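Local coordinates for protein pyruvate kinase (Pseudomonas aeruginosa, PDB 6QXL) that probably catalyses the last step of glycolysis, passing the phosphoryl group of phosphoenolpyruvate to ADP, and binds glucose 6-phosphate in its C-terminal alpha/beta domain, at residues Ala379-Thr384 with Gln438-Glu443; Phe388-Met393 with Ile402-Pro407. All coordinates share one frame; numbering follows the deposited sequence.

Interaction 1: Ala379-Thr384 with Gln438-Glu443; sequences AIICLT and QAAVDE. With G6P (6-O-phosphono-alpha-D-glucopyranose), chain M.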
loop_
_atom_site.group_PDB
_atom_site.type_symbol
_atom_site.label_atom_id
_atom_site.label_comp_id
_atom_site.label_asym_id
_atom_site.label_seq_id
_atom_site.Cartn_x
_atom_site.Cartn_y
_atom_site.Cartn_z
ATOM N N ALA A 379 25.278 -14.544 3.299
ATOM C CA ALA A 379 25.300 -14.822 4.728
ATOM C C ALA A 379 25.556 -13.575 5.532
ATOM O O ALA A 379 26.057 -12.602 5.012
ATOM C CB ALA A 379 26.354 -15.879 5.059
ATOM N N ILE A 380 25.191 -13.620 6.803
ATOM C CA ILE A 380 25.465 -12.549 7.734
ATOM C C ILE A 380 26.299 -13.088 8.871
ATOM O O ILE A 380 25.874 -13.986 9.581
ATOM C CB ILE A 380 24.172 -11.955 8.300
ATOM C CG1 ILE A 380 23.334 -11.365 7.152
ATOM C CG2 ILE A 380 24.491 -10.938 9.394
ATOM C CD1 ILE A 380 22.097 -10.681 7.600
ATOM N N ILE A 381 27.507 -12.539 9.025
ATOM C CA ILE A 381 28.439 -12.888 10.087
ATOM C C ILE A 381 28.205 -11.875 11.185
ATOM O O ILE A 381 28.608 -10.720 11.082
ATOM C CB ILE A 381 29.883 -12.853 9.572
ATOM C CG1 ILE A 381 30.075 -13.963 8.540
ATOM C CG2 ILE A 381 30.889 -13.025 10.707
ATOM C CD1 ILE A 381 31.442 -13.942 7.870
ATOM N N CYS A 382 27.551 -12.311 12.247
ATOM C CA CYS A 382 27.238 -11.424 13.348
ATOM C C CYS A 382 28.097 -11.807 14.549
ATOM O O CYS A 382 27.834 -12.802 15.219
ATOM C CB CYS A 382 25.756 -11.503 13.666
ATOM S SG CYS A 382 25.318 -10.439 15.041
ATOM N N LEU A 383 29.133 -11.018 14.810
ATOM C CA LEU A 383 29.966 -11.224 15.983
ATOM C C LEU A 383 29.188 -10.722 17.169
ATOM O O LEU A 383 28.886 -9.539 17.250
ATOM C CB LEU A 383 31.298 -10.488 15.874
ATOM C CG LEU A 383 32.140 -10.689 14.629
ATOM C CD1 LEU A 383 33.533 -10.103 14.905
ATOM C CD2 LEU A 383 32.226 -12.135 14.174
ATOM N N THR A 384 28.871 -11.619 18.095
ATOM C CA THR A 384 28.023 -11.273 19.215
ATOM C C THR A 384 28.521 -11.911 20.496
ATOM O O THR A 384 29.012 -13.032 20.499
ATOM C CB THR A 384 26.545 -11.676 18.947
ATOM O OG1 THR A 384 25.726 -11.354 20.095
ATOM C CG2 THR A 384 26.432 -13.165 18.596
ATOM N N GLN A 438 38.889 -12.209 7.858
ATOM C CA GLN A 438 39.147 -13.380 7.003
ATOM C C GLN A 438 39.028 -14.683 7.809
ATOM O O GLN A 438 38.713 -15.720 7.246
ATOM C CB GLN A 438 40.521 -13.293 6.340
ATOM C CG GLN A 438 40.869 -14.457 5.407
ATOM C CD GLN A 438 39.983 -14.550 4.172
ATOM O OE1 GLN A 438 39.892 -13.594 3.405
ATOM N NE2 GLN A 438 39.356 -15.710 3.951
ATOM N N ALA A 439 39.263 -14.609 9.117
ATOM C CA ALA A 439 39.097 -15.765 9.976
ATOM C C ALA A 439 37.621 -16.182 10.027
ATOM O O ALA A 439 37.289 -17.359 9.865
ATOM C CB ALA A 439 39.628 -15.468 11.376
ATOM N N ALA A 440 36.747 -15.200 10.235
ATOM C CA ALA A 440 35.300 -15.428 10.199
ATOM C C ALA A 440 34.842 -15.960 8.838
ATOM O O ALA A 440 34.115 -16.934 8.753
ATOM C CB ALA A 440 34.555 -14.162 10.550
ATOM N N VAL A 441 35.313 -15.366 7.769
ATOM C CA VAL A 441 34.945 -15.855 6.450
ATOM C C VAL A 441 35.444 -17.281 6.225
ATOM O O VAL A 441 34.815 -18.058 5.512
ATOM C CB VAL A 441 35.445 -14.885 5.366
ATOM C CG1 VAL A 441 35.238 -15.435 3.950
ATOM C CG2 VAL A 441 34.711 -13.563 5.524
ATOM N N ASP A 442 36.575 -17.628 6.827
ATOM C CA ASP A 442 37.114 -18.993 6.695
ATOM C C ASP A 442 36.150 -20.038 7.250
ATOM O O ASP A 442 35.906 -21.067 6.610
ATOM C CB ASP A 442 38.500 -19.128 7.354
ATOM C CG ASP A 442 39.630 -18.577 6.483
ATOM O OD1 ASP A 442 39.500 -18.567 5.242
ATOM O OD2 ASP A 442 40.646 -18.114 7.050
ATOM N N GLU A 443 35.576 -19.739 8.413
ATOM C CA GLU A 443 34.593 -20.622 9.037
ATOM C C GLU A 443 33.423 -20.966 8.102
ATOM O O GLU A 443 32.936 -22.090 8.110
ATOM C CB GLU A 443 34.071 -19.994 10.328
ATOM C CG GLU A 443 35.118 -19.858 11.432
ATOM C CD GLU A 443 35.518 -21.188 12.053
ATOM O OE1 GLU A 443 34.622 -21.883 12.490
ATOM O OE2 GLU A 443 36.712 -21.524 12.093
HETATM C C1 G6P M . 30.705 -7.885 19.063
HETATM C C2 G6P M . 31.885 -7.638 19.980
HETATM C C3 G6P M . 31.555 -6.295 20.618
HETATM C C4 G6P M . 30.075 -6.027 20.821
HETATM C C5 G6P M . 29.460 -7.400 21.038
HETATM C C6 G6P M . 28.020 -7.266 21.498
HETATM O O1 G6P M . 31.189 -8.900 18.195
HETATM O O2 G6P M . 32.118 -8.720 20.919
HETATM O O3 G6P M . 31.991 -5.413 19.616
HETATM O O4 G6P M . 29.846 -5.058 21.876
HETATM O O5 G6P M . 29.551 -8.188 19.852
HETATM O O6 G6P M . 27.172 -8.332 21.113
HETATM P P G6P M . 25.626 -8.403 21.675
HETATM O O1P G6P M . 25.650 -9.233 22.936
HETATM O O2P G6P M . 25.237 -9.079 20.379
HETATM O O3P G6P M . 25.017 -7.053 22.130
#

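Interaction 2: Phe388-Met393 with Ile402-Pro407; sequences FTPLIM and IYAYSP. With G6P (6-O-phosphono-alpha-D-glucopyranose), chain M.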
loop_
_atom_site.group_PDB
_atom_site.type_symbol
_atom_site.label_atom_id
_atom_site.label_comp_id
_atom_site.label_asym_id
_atom_site.label_seq_id
_atom_site.Cartn_x
_atom_site.Cartn_y
_atom_site.Cartn_z
ATOM N N PHE A 388 22.259 -10.903 21.490
ATOM C CA PHE A 388 21.274 -9.849 21.292
ATOM C C PHE A 388 21.198 -9.324 19.861
ATOM O O PHE A 388 20.115 -9.091 19.335
ATOM C CB PHE A 388 21.535 -8.677 22.232
ATOM C CG PHE A 388 20.567 -7.553 22.069
ATOM C CD1 PHE A 388 19.300 -7.624 22.631
ATOM C CD2 PHE A 388 20.901 -6.420 21.331
ATOM C CE1 PHE A 388 18.386 -6.583 22.503
ATOM C CE2 PHE A 388 20.005 -5.372 21.165
ATOM C CZ PHE A 388 18.735 -5.461 21.759
ATOM N N THR A 389 22.335 -9.102 19.241
ATOM C CA THR A 389 22.315 -8.584 17.885
ATOM C C THR A 389 21.600 -9.526 16.904
ATOM O O THR A 389 20.738 -9.082 16.181
ATOM C CB THR A 389 23.724 -8.162 17.432
ATOM O OG1 THR A 389 24.188 -7.112 18.274
ATOM C CG2 THR A 389 23.694 -7.626 16.021
ATOM N N PRO A 390 21.920 -10.819 16.893
ATOM C CA PRO A 390 21.189 -11.713 15.973
ATOM C C PRO A 390 19.733 -11.983 16.406
ATOM O O PRO A 390 18.926 -12.370 15.584
ATOM C CB PRO A 390 22.031 -12.990 15.950
ATOM C CG PRO A 390 22.697 -12.992 17.274
ATOM C CD PRO A 390 22.983 -11.545 17.606
ATOM N N LEU A 391 19.388 -11.739 17.664
ATOM C CA LEU A 391 17.990 -11.731 18.041
ATOM C C LEU A 391 17.217 -10.696 17.233
ATOM O O LEU A 391 16.167 -11.006 16.672
ATOM C CB LEU A 391 17.835 -11.459 19.532
ATOM C CG LEU A 391 16.398 -11.255 20.034
ATOM C CD1 LEU A 391 15.581 -12.501 19.871
ATOM C CD2 LEU A 391 16.382 -10.847 21.477
ATOM N N ILE A 392 17.744 -9.477 17.149
ATOM C CA ILE A 392 17.091 -8.402 16.422
ATOM C C ILE A 392 17.081 -8.727 14.928
ATOM O O ILE A 392 16.046 -8.634 14.273
ATOM C CB ILE A 392 17.768 -7.069 16.659
ATOM C CG1 ILE A 392 17.846 -6.727 18.155
ATOM C CG2 ILE A 392 17.056 -5.952 15.906
ATOM C CD1 ILE A 392 16.545 -6.739 18.905
ATOM N N MET A 393 18.201 -9.164 14.389
ATOM C CA MET A 393 18.231 -9.505 12.970
ATOM C C MET A 393 17.106 -10.482 12.616
ATOM O O MET A 393 16.423 -10.307 11.609
ATOM C CB MET A 393 19.573 -10.102 12.560
ATOM C CG MET A 393 20.753 -9.150 12.682
ATOM S SD MET A 393 22.252 -9.958 12.128
ATOM C CE MET A 393 23.408 -8.606 12.214
ATOM N N ILE A 402 21.674 -16.261 9.059
ATOM C CA ILE A 402 22.274 -15.441 10.097
ATOM C C ILE A 402 23.167 -16.323 10.971
ATOM O O ILE A 402 22.698 -17.265 11.612
ATOM C CB ILE A 402 21.183 -14.806 10.965
ATOM C CG1 ILE A 402 20.261 -13.953 10.092
ATOM C CG2 ILE A 402 21.805 -13.995 12.103
ATOM C CD1 ILE A 402 19.032 -13.434 10.795
ATOM N N TYR A 403 24.461 -16.021 10.997
ATOM C CA TYR A 403 25.423 -16.780 11.810
ATOM C C TYR A 403 25.833 -16.002 13.039
ATOM O O TYR A 403 26.377 -14.919 12.914
ATOM C CB TYR A 403 26.616 -17.131 10.969
ATOM C CG TYR A 403 26.265 -18.080 9.863
ATOM C CD1 TYR A 403 26.140 -19.440 10.104
ATOM C CD2 TYR A 403 26.037 -17.625 8.577
ATOM C CE1 TYR A 403 25.805 -20.319 9.081
ATOM C CE2 TYR A 403 25.724 -18.519 7.554
ATOM C CZ TYR A 403 25.607 -19.851 7.830
ATOM O OH TYR A 403 25.288 -20.703 6.829
ATOM N N ALA A 404 25.536 -16.545 14.216
ATOM C CA ALA A 404 25.947 -15.946 15.485
ATOM C C ALA A 404 27.337 -16.496 15.866
ATOM O O ALA A 404 27.471 -17.669 16.258
ATOM C CB ALA A 404 24.927 -16.260 16.570
ATOM N N TYR A 405 28.350 -15.643 15.703
ATOM C CA TYR A 405 29.726 -15.929 16.096
ATOM C C TYR A 405 29.910 -15.517 17.550
ATOM O O TYR A 405 29.803 -14.330 17.893
ATOM C CB TYR A 405 30.709 -15.170 15.211
ATOM C CG TYR A 405 30.899 -15.738 13.810
ATOM C CD1 TYR A 405 29.834 -15.921 12.947
ATOM C CD2 TYR A 405 32.152 -16.040 13.340
ATOM C CE1 TYR A 405 30.032 -16.423 11.660
ATOM C CE2 TYR A 405 32.348 -16.560 12.059
ATOM C CZ TYR A 405 31.285 -16.733 11.227
ATOM O OH TYR A 405 31.476 -17.227 9.954
ATOM N N SER A 406 30.169 -16.489 18.413
ATOM C CA SER A 406 30.364 -16.192 19.813
ATOM C C SER A 406 31.362 -17.161 20.424
ATOM O O SER A 406 31.480 -18.309 19.990
ATOM C CB SER A 406 29.044 -16.250 20.562
ATOM O OG SER A 406 29.142 -15.614 21.824
ATOM N N PRO A 407 32.122 -16.693 21.408
ATOM C CA PRO A 407 33.001 -17.601 22.117
ATOM C C PRO A 407 32.285 -18.334 23.256
ATOM O O PRO A 407 32.707 -19.415 23.624
ATOM C CB PRO A 407 34.074 -16.664 22.654
ATOM C CG PRO A 407 33.345 -15.373 22.905
ATOM C CD PRO A 407 32.327 -15.288 21.816
HETATM C C1 G6P M . 30.705 -7.885 19.063
HETATM C C2 G6P M . 31.885 -7.638 19.980
HETATM C C3 G6P M . 31.555 -6.295 20.618
HETATM C C4 G6P M . 30.075 -6.027 20.821
HETATM C C5 G6P M . 29.460 -7.400 21.038
HETATM C C6 G6P M . 28.020 -7.266 21.498
HETATM O O1 G6P M . 31.189 -8.900 18.195
HETATM O O2 G6P M . 32.118 -8.720 20.919
HETATM O O3 G6P M . 31.991 -5.413 19.616
HETATM O O4 G6P M . 29.846 -5.058 21.876
HETATM O O5 G6P M . 29.551 -8.188 19.852
HETATM O O6 G6P M . 27.172 -8.332 21.113
HETATM P P G6P M . 25.626 -8.403 21.675
HETATM O O1P G6P M . 25.650 -9.233 22.936
HETATM O O2P G6P M . 25.237 -9.079 20.379
HETATM O O3P G6P M . 25.017 -7.053 22.130
#

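Interaction 1: Ala379-Thr384 with Gln438-Glu443
Ile-381 on strand 377-383 meets Ala-440 and Val-441 on helix 436-446, a purely apolar contact between one side of the C-terminal domain's sheet and a helix packed on it. With CG2 anti to the backbone N and CG1 beside it (chi1 -66°), Ile-381 sends two branches to the helix. CG2 of Ile-381 lies 3.8 Å from CB of Ala-440, while its CD1, at the end of an extended chain, reaches CG2 of Val-441 at 4.0 Å; these last two side chains cross at about a right angle. CB of Ala-440 is also 4.1 Å from CD1 of Ile-381, so it lies near both branches.

Polar bonds lie apart from this apolar patch. On the helix, NE2 of Gln-438 donates to OD1 of Asp-442 over 3.1 Å, one turn on; the acceptor lies near the amide plane, but the carboxylate is met from above its own plane. Tyr-405, from the neighbouring strand, links sheet and helix through a hydrogen bond from its OH to the carbonyl O of Ala-440.

Just beyond the strand's C-terminal end, OG1 of Thr-384 lies improbably near phosphate oxygen O2P of glucose 6-phosphate in the model, so the length of this bond is doubtful.

No hydrogen bond joins the two segments directly: strand and helix are held here by fit and burial of methyl groups, while the residue just past the strand contributes to the polar grip on the ligand.

Interaction 2: Phe388-Met393 with Ile402-Pro407
The beta-alpha-beta unit formed by strand 377-383, helix 388-394 and strand 402-406 provides this contact, in which the helix packs against the strand that follows it in the crossover. Helix segment 388-393 and strand 402-406 run nearly antiparallel, at 172°, with their axes 8.8 Å apart at closest approach.

Pro-390, Met-393, Ile-402 and Ala-404 form the buried apolar interface. The pyrrolidine ring of Pro-390 spans two strand residues: its CB touches CG2 of Ile-402 at 4.0 Å, and its CG rests on the methyl of Ala-404. Three residues on from Pro-390, Met-393 uses its stem, with CB 3.8 Å from CD1 of Ile-402. The extended methionine chain then leads off, passing SD at 4.1 Å from CG2 of Ile-402, and the side chain also packs on Ala-364 and Met-368 of helix 359-373. The chi1 of -59° sets both branches of Ile-402: CG2, anti to the backbone N, touches both Pro-390 CB and the methionine sulfur, while CG1 is turned so that CD1 meets the methionine stem.

The first turn of the same helix faces the phosphate of glucose 6-phosphate. The approach of its N-terminal end would be expected to suit the anion electrostatically. OG1 of Thr-389 also lies near O2P and is hydrogen-bonded with OG1 of Thr-470. The backbone gives the clearer bond: N of Thr-389 donates to O2P of the sugar phosphate over 3.1 Å, with an N-H...O angle of 161°.

Overall arrangement
Both contacts belong to the C-terminal alpha/beta domain, with centres about 11 Å apart. Strands 377-383 and 402-406 are parallel neighbours in its five-stranded mixed sheet, joined by backbone bonds such as Tyr-403 N to Ile-380 O. Helix 388-394 and helix 436-446 pack on opposite faces of that sheet. The segments of interaction 2 both fall between those of interaction 1 in sequence: strand 377-383, helix 388-394 and strand 402-406 come in turn, with helix 436-446 later. Cys-382 packs on Thr-389 between them. Both contacts reach glucose 6-phosphate, so the end of one strand and the start of the next helix together form part of this regulator-binding site.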